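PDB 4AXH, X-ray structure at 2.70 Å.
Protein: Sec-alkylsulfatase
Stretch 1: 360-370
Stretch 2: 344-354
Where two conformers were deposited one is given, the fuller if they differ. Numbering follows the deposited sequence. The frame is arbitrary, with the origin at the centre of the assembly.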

ATOM      1  N   TRP A 360      -0.954  -9.905 -33.636  1.00 40.18           N
ATOM      2  CA  TRP A 360      -0.150  -9.874 -34.875  1.00 40.75           C
ATOM      3  C   TRP A 360      -0.177  -8.544 -35.618  1.00 43.40           C
ATOM      4  O   TRP A 360      -1.203  -7.869 -35.624  1.00 44.98           O
ATOM      5  CB  TRP A 360      -0.583 -10.980 -35.867  1.00 39.68           C
ATOM      6  CG  TRP A 360      -0.995 -12.288 -35.254  1.00 40.98           C
ATOM      7  CD1 TRP A 360      -2.186 -12.560 -34.654  1.00 43.82           C
ATOM      8  CD2 TRP A 360      -0.200 -13.473 -35.113  1.00 41.36           C
ATOM      9  NE1 TRP A 360      -2.185 -13.837 -34.151  1.00 43.08           N
ATOM     10  CE2 TRP A 360      -1.006 -14.447 -34.490  1.00 45.32           C
ATOM     11  CE3 TRP A 360       1.105 -13.839 -35.531  1.00 42.68           C
ATOM     12  CZ2 TRP A 360      -0.543 -15.740 -34.205  1.00 45.22           C
ATOM     13  CZ3 TRP A 360       1.563 -15.119 -35.247  1.00 43.98           C
ATOM     14  CH2 TRP A 360       0.755 -16.043 -34.571  1.00 44.78           C
ATOM     15  N   GLY A 361       0.928  -8.224 -36.285  1.00 35.95           N
ATOM     16  CA  GLY A 361       1.065  -7.017 -37.091  1.00 35.11           C
ATOM     17  C   GLY A 361       1.493  -5.837 -36.273  1.00 39.75           C
ATOM     18  O   GLY A 361       0.826  -5.495 -35.296  1.00 40.16           O
ATOM     19  N   GLY A 362       2.604  -5.221 -36.684  1.00 37.12           N
ATOM     20  CA  GLY A 362       3.232  -4.073 -36.027  1.00 36.06           C
ATOM     21  C   GLY A 362       2.258  -3.017 -35.590  1.00 39.41           C
ATOM     22  O   GLY A 362       2.342  -2.548 -34.458  1.00 39.90           O
ATOM     23  N   ASP A 363       1.321  -2.652 -36.490  1.00 36.10           N
ATOM     24  CA  ASP A 363       0.327  -1.627 -36.193  0.50 36.43           C
ATOM     25  C   ASP A 363      -0.637  -2.027 -35.080  1.00 38.52           C
ATOM     26  O   ASP A 363      -0.905  -1.188 -34.193  1.00 36.29           O
ATOM     27  CB  ASP A 363      -0.378  -1.108 -37.460  0.50 39.25           C
ATOM     28  CG  ASP A 363       0.516  -0.214 -38.308  0.50 57.12           C
ATOM     29  OD1 ASP A 363       0.914   0.875 -37.816  0.50 58.07           O
ATOM     30  OD2 ASP A 363       0.814  -0.595 -39.465  0.50 66.00           O
ATOM     31  N   LYS A 364      -1.106  -3.298 -35.069  1.00 33.86           N
ATOM     32  CA  LYS A 364      -1.995  -3.807 -34.024  1.00 32.52           C
ATOM     33  C   LYS A 364      -1.270  -3.956 -32.707  1.00 35.49           C
ATOM     34  O   LYS A 364      -1.885  -3.693 -31.682  1.00 36.36           O
ATOM     35  CB  LYS A 364      -2.707  -5.093 -34.448  1.00 34.57           C
ATOM     36  CG  LYS A 364      -3.940  -4.845 -35.298  1.00 48.74           C
ATOM     37  CD  LYS A 364      -4.152  -6.032 -36.212  1.00 70.73           C
ATOM     38  CE  LYS A 364      -3.793  -5.711 -37.652  1.00 90.88           C
ATOM     39  NZ  LYS A 364      -3.837  -6.921 -38.515  1.00 99.06           N
ATOM     40  N   VAL A 365       0.060  -4.285 -32.735  1.00 31.42           N
ATOM     41  CA  VAL A 365       0.900  -4.372 -31.539  1.00 30.92           C
ATOM     42  C   VAL A 365       1.130  -2.992 -30.930  1.00 36.56           C
ATOM     43  O   VAL A 365       1.044  -2.845 -29.713  1.00 39.98           O
ATOM     44  CB  VAL A 365       2.181  -5.284 -31.577  1.00 34.33           C
ATOM     45  CG1 VAL A 365       2.031  -6.496 -32.490  1.00 32.87           C
ATOM     46  CG2 VAL A 365       3.444  -4.514 -31.910  1.00 34.76           C
ATOM     47  N   ARG A 366       1.408  -1.982 -31.766  1.00 32.64           N
ATOM     48  CA  ARG A 366       1.651  -0.590 -31.335  1.00 32.30           C
ATOM     49  C   ARG A 366       0.418   0.047 -30.680  1.00 34.42           C
ATOM     50  O   ARG A 366       0.557   0.750 -29.673  1.00 33.30           O
ATOM     51  CB  ARG A 366       2.113   0.266 -32.504  1.00 32.64           C
ATOM     52  CG  ARG A 366       3.578   0.144 -32.796  1.00 39.27           C
ATOM     53  CD  ARG A 366       3.882   0.752 -34.151  1.00 46.71           C
ATOM     54  NE  ARG A 366       4.810  -0.117 -34.860  1.00 60.23           N
ATOM     55  CZ  ARG A 366       4.634  -0.571 -36.089  1.00 59.45           C
ATOM     56  NH1 ARG A 366       3.578  -0.191 -36.799  1.00 31.20           N
ATOM     57  NH2 ARG A 366       5.530  -1.383 -36.635  1.00 48.93           N
ATOM     58  N   THR A 367      -0.790  -0.211 -31.254  1.00 28.94           N
ATOM     59  CA  THR A 367      -2.058   0.259 -30.711  1.00 27.43           C
ATOM     60  C   THR A 367      -2.296  -0.459 -29.363  1.00 30.52           C
ATOM     61  O   THR A 367      -2.702   0.185 -28.406  1.00 31.97           O
ATOM     62  CB  THR A 367      -3.200  -0.038 -31.710  1.00 31.32           C
ATOM     63  OG1 THR A 367      -3.006   0.740 -32.883  1.00 34.87           O
ATOM     64  CG2 THR A 367      -4.622   0.189 -31.123  1.00 17.65           C
ATOM     65  N   TYR A 368      -2.043  -1.783 -29.302  1.00 23.69           N
ATOM     66  CA  TYR A 368      -2.251  -2.605 -28.114  1.00 21.66           C
ATOM     67  C   TYR A 368      -1.392  -2.073 -26.970  1.00 25.68           C
ATOM     68  O   TYR A 368      -1.949  -1.689 -25.943  1.00 26.26           O
ATOM     69  CB  TYR A 368      -1.994  -4.077 -28.464  1.00 21.30           C
ATOM     70  CG  TYR A 368      -2.168  -5.074 -27.340  1.00 22.26           C
ATOM     71  CD1 TYR A 368      -1.140  -5.314 -26.422  1.00 21.95           C
ATOM     72  CD2 TYR A 368      -3.297  -5.880 -27.268  1.00 22.57           C
ATOM     73  CE1 TYR A 368      -1.275  -6.268 -25.416  1.00 21.03           C
ATOM     74  CE2 TYR A 368      -3.446  -6.830 -26.253  1.00 20.33           C
ATOM     75  CZ  TYR A 368      -2.415  -7.042 -25.354  1.00 27.77           C
ATOM     76  OH  TYR A 368      -2.523  -8.001 -24.373  1.00 35.45           O
ATOM     77  N   LEU A 369      -0.087  -1.907 -27.193  1.00 22.54           N
ATOM     78  CA  LEU A 369       0.840  -1.345 -26.211  1.00 23.89           C
ATOM     79  C   LEU A 369       0.454   0.020 -25.709  1.00 31.47           C
ATOM     80  O   LEU A 369       0.404   0.232 -24.501  1.00 34.89           O
ATOM     81  CB  LEU A 369       2.276  -1.338 -26.728  1.00 24.66           C
ATOM     82  CG  LEU A 369       2.933  -2.707 -26.790  1.00 29.50           C
ATOM     83  CD1 LEU A 369       4.357  -2.591 -27.264  1.00 31.28           C
ATOM     84  CD2 LEU A 369       2.816  -3.421 -25.443  1.00 25.12           C
ATOM     85  N   ALA A 370       0.124   0.941 -26.610  1.00 28.16           N
ATOM     86  CA  ALA A 370      -0.271   2.279 -26.232  1.00 27.60           C
ATOM     87  C   ALA A 370      -1.557   2.276 -25.432  1.00 33.01           C
ATOM     88  O   ALA A 370      -1.662   3.045 -24.483  1.00 34.87           O
ATOM     89  CB  ALA A 370      -0.409   3.132 -27.460  1.00 29.12           C
TER
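Stretch 2 344-354: YGDRTDVLIQQ

Stretch 2 enters as a turn, with R347 N hydrogen-bonded to Y344 O at 2.9 Å, is extended at T348, bends at D349, whose psi is -35°, and then runs as a short strand from V350 to I352. Stretch 1 does the reverse: W360 is extended, G361 takes the N-cap position, and a helix runs from G362 through A370 and beyond. Helix and strand axes approach to 8.0 Å, and their N-to-C directions differ by 48°, so the two elements advance in broadly the same sense. Before the helix starts, the chains are antiparallel: W360 and V350 form a non-hydrogen-bonded bridge pair with their CA atoms 4.4 Å apart. The chain changes direction at G361 and G362, and the helix that follows lies over the strand, with the CA atoms of V365 and L351 6.2 Å apart.

The junction is fixed by backbone. G361 N donates to D349 O at 2.6 Å, tying the N-cap residue to the residue just before the strand. The phi of G361, 86°, is one that glycine adopts readily. At G362 the CA comes within 3.3 Å of T348 O in a CA-H...O contact. Here an ideal CB would lie 3.4 Å from T348 O and only 2.4 Å from R366 NH2, a clash; the lack of a side chain leaves room for the arginine.

On the bridge, W360 and V350 point to the same face of the sheet, and W360 CE3 meets V350 CG2 at 3.6 Å. The helix presents V365, Y368 and L369, whose CA-to-CB bonds all point toward stretch 2, the i, i+3, i+4 spacing that gathers residues along one side of a helix. V365 packs where loop becomes strand, its CG2 3.6 Å from T348 CG2 and its CG1 4.1 Å from L351 CB. L351 is the shared partner of all three: its CD2 lies 4.2 Å from Y368 CE1 and its CD1 3.8 Å from L369 CD2.

Polar contacts lie at both ends of this apolar patch. Q353 NE2 donates to Y368 OH at 2.6 Å, just past the strand. Toward the start of stretch 2, the CA-to-CB bond of R366 points sideways, but the end of the side chain comes nearer to stretch 2, and its NE donates to G345 O at 2.9 Å, the oxygen lying near the guanidinium plane. D346 OD1, 4.1 Å from R366 NE and well out of that plane, adds opposite charge without receiving an N-H. Within the helix, R366 NH1 forms a salt bridge with D363 OD1 at 3.0 Å, so one arginine contacts both D363 in its own helix and G345 in stretch 2.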

ATOM      1  N   TYR A 344      10.857  -1.310 -28.768  1.00 33.04           N
ATOM      2  CA  TYR A 344      10.552  -2.456 -29.628  1.00 32.58           C
ATOM      3  C   TYR A 344       9.398  -2.318 -30.593  1.00 37.48           C
ATOM      4  O   TYR A 344       9.353  -3.090 -31.548  1.00 38.57           O
ATOM      5  CB  TYR A 344      10.413  -3.755 -28.796  1.00 34.68           C
ATOM      6  CG  TYR A 344      11.510  -3.940 -27.773  1.00 36.78           C
ATOM      7  CD1 TYR A 344      12.832  -4.139 -28.168  1.00 38.46           C
ATOM      8  CD2 TYR A 344      11.242  -3.842 -26.410  1.00 37.23           C
ATOM      9  CE1 TYR A 344      13.853  -4.278 -27.229  1.00 39.49           C
ATOM     10  CE2 TYR A 344      12.257  -3.975 -25.461  1.00 38.62           C
ATOM     11  CZ  TYR A 344      13.561  -4.197 -25.876  1.00 45.19           C
ATOM     12  OH  TYR A 344      14.572  -4.299 -24.952  1.00 41.91           O
ATOM     13  N   GLY A 345       8.507  -1.359 -30.362  1.00 33.83           N
ATOM     14  CA  GLY A 345       7.323  -1.115 -31.177  1.00 34.59           C
ATOM     15  C   GLY A 345       7.520  -1.073 -32.677  1.00 40.67           C
ATOM     16  O   GLY A 345       6.750  -1.689 -33.414  1.00 38.45           O
ATOM     17  N   ASP A 346       8.584  -0.386 -33.135  1.00 42.37           N
ATOM     18  CA  ASP A 346       8.917  -0.270 -34.566  1.00 43.76           C
ATOM     19  C   ASP A 346       9.630  -1.506 -35.134  1.00 48.16           C
ATOM     20  O   ASP A 346       9.631  -1.683 -36.363  1.00 48.21           O
ATOM     21  CB  ASP A 346       9.749   0.987 -34.833  1.00 46.62           C
ATOM     22  CG  ASP A 346       9.196   2.265 -34.214  1.00 60.53           C
ATOM     23  OD1 ASP A 346       7.949   2.442 -34.223  1.00 59.77           O
ATOM     24  OD2 ASP A 346      10.009   3.088 -33.725  1.00 69.86           O
ATOM     25  N   ARG A 347      10.189  -2.378 -34.228  1.00 43.88           N
ATOM     26  CA  ARG A 347      10.929  -3.638 -34.480  1.00 42.14           C
ATOM     27  C   ARG A 347      10.127  -4.923 -34.183  1.00 45.92           C
ATOM     28  O   ARG A 347      10.730  -6.004 -34.098  1.00 45.98           O
ATOM     29  CB  ARG A 347      12.130  -3.685 -33.560  1.00 37.47           C
ATOM     30  CG  ARG A 347      13.281  -2.823 -33.941  1.00 42.68           C
ATOM     31  CD  ARG A 347      14.462  -3.231 -33.103  1.00 38.55           C
ATOM     32  NE  ARG A 347      14.536  -2.652 -31.777  1.00 33.05           N
ATOM     33  CZ  ARG A 347      15.524  -2.928 -30.937  1.00 47.71           C
ATOM     34  NH1 ARG A 347      16.476  -3.789 -31.281  1.00 53.76           N
ATOM     35  NH2 ARG A 347      15.598  -2.313 -29.768  1.00 34.50           N
ATOM     36  N   THR A 348       8.800  -4.822 -33.988  1.00 40.98           N
ATOM     37  CA  THR A 348       8.005  -5.995 -33.630  1.00 40.00           C
ATOM     38  C   THR A 348       6.835  -6.266 -34.520  1.00 43.80           C
ATOM     39  O   THR A 348       6.050  -5.360 -34.786  1.00 44.98           O
ATOM     40  CB  THR A 348       7.751  -6.103 -32.116  1.00 48.93           C
ATOM     41  OG1 THR A 348       6.975  -7.273 -31.867  1.00 58.05           O
ATOM     42  CG2 THR A 348       7.035  -4.922 -31.552  1.00 49.60           C
ATOM     43  N   ASP A 349       6.735  -7.521 -35.012  1.00 39.17           N
ATOM     44  CA  ASP A 349       5.676  -7.972 -35.924  1.00 38.04           C
ATOM     45  C   ASP A 349       4.563  -8.687 -35.182  1.00 41.00           C
ATOM     46  O   ASP A 349       3.410  -8.610 -35.573  1.00 40.82           O
ATOM     47  CB  ASP A 349       6.247  -8.884 -37.032  1.00 39.62           C
ATOM     48  CG  ASP A 349       7.161  -8.202 -38.052  1.00 54.37           C
ATOM     49  OD1 ASP A 349       7.214  -6.933 -38.069  1.00 56.95           O
ATOM     50  OD2 ASP A 349       7.823  -8.928 -38.838  1.00 56.91           O
ATOM     51  N   VAL A 350       4.908  -9.427 -34.140  1.00 37.70           N
ATOM     52  CA  VAL A 350       3.938 -10.163 -33.340  1.00 36.12           C
ATOM     53  C   VAL A 350       4.347 -10.114 -31.912  1.00 36.85           C
ATOM     54  O   VAL A 350       5.486 -10.409 -31.599  1.00 36.02           O
ATOM     55  CB  VAL A 350       3.641 -11.601 -33.846  1.00 39.86           C
ATOM     56  CG1 VAL A 350       4.871 -12.251 -34.456  1.00 39.09           C
ATOM     57  CG2 VAL A 350       3.011 -12.472 -32.754  1.00 39.69           C
ATOM     58  N   LEU A 351       3.429  -9.695 -31.051  1.00 33.45           N
ATOM     59  CA  LEU A 351       3.634  -9.638 -29.611  1.00 33.36           C
ATOM     60  C   LEU A 351       3.138 -10.962 -29.005  1.00 36.08           C
ATOM     61  O   LEU A 351       2.044 -11.409 -29.333  1.00 32.98           O
ATOM     62  CB  LEU A 351       2.870  -8.446 -29.020  1.00 33.10           C
ATOM     63  CG  LEU A 351       2.922  -8.265 -27.514  1.00 38.57           C
ATOM     64  CD1 LEU A 351       2.994  -6.832 -27.171  1.00 39.40           C
ATOM     65  CD2 LEU A 351       1.688  -8.825 -26.856  1.00 42.61           C
ATOM     66  N   ILE A 352       3.950 -11.588 -28.141  1.00 33.22           N
ATOM     67  CA  ILE A 352       3.537 -12.812 -27.430  1.00 32.89           C
ATOM     68  C   ILE A 352       3.523 -12.595 -25.908  1.00 36.04           C
ATOM     69  O   ILE A 352       4.130 -11.653 -25.402  1.00 34.42           O
ATOM     70  CB  ILE A 352       4.232 -14.125 -27.876  1.00 34.92           C
ATOM     71  CG1 ILE A 352       5.726 -14.120 -27.530  1.00 33.51           C
ATOM     72  CG2 ILE A 352       3.949 -14.427 -29.379  1.00 36.51           C
ATOM     73  CD1 ILE A 352       6.346 -15.447 -27.478  1.00 25.45           C
ATOM     74  N   GLN A 353       2.781 -13.420 -25.191  1.00 34.19           N
ATOM     75  CA  GLN A 353       2.666 -13.269 -23.740  1.00 34.58           C
ATOM     76  C   GLN A 353       2.729 -14.604 -23.016  1.00 33.72           C
ATOM     77  O   GLN A 353       2.725 -15.654 -23.665  1.00 34.12           O
ATOM     78  CB  GLN A 353       1.348 -12.564 -23.403  1.00 37.12           C
ATOM     79  CG  GLN A 353       1.272 -11.125 -23.832  1.00 41.23           C
ATOM     80  CD  GLN A 353      -0.060 -10.838 -24.394  1.00 56.12           C
ATOM     81  OE1 GLN A 353      -0.728 -11.704 -24.949  1.00 50.90           O
ATOM     82  NE2 GLN A 353      -0.456  -9.601 -24.270  1.00 62.58           N
ATOM     83  N   GLN A 354       2.763 -14.557 -21.679  1.00 27.22           N
ATOM     84  CA  GLN A 354       2.818 -15.765 -20.866  1.00 27.04           C
ATOM     85  C   GLN A 354       1.436 -16.134 -20.280  1.00 32.14           C
ATOM     86  O   GLN A 354       1.287 -17.060 -19.481  1.00 32.89           O
ATOM     87  CB  GLN A 354       3.962 -15.690 -19.841  1.00 28.10           C
ATOM     88  CG  GLN A 354       5.341 -15.459 -20.492  1.00 20.15           C
ATOM     89  CD  GLN A 354       5.746 -16.634 -21.369  1.00 35.58           C
ATOM     90  OE1 GLN A 354       5.559 -16.653 -22.587  1.00 30.46           O
ATOM     91  NE2 GLN A 354       6.305 -17.649 -20.761  1.00 33.74           N
TER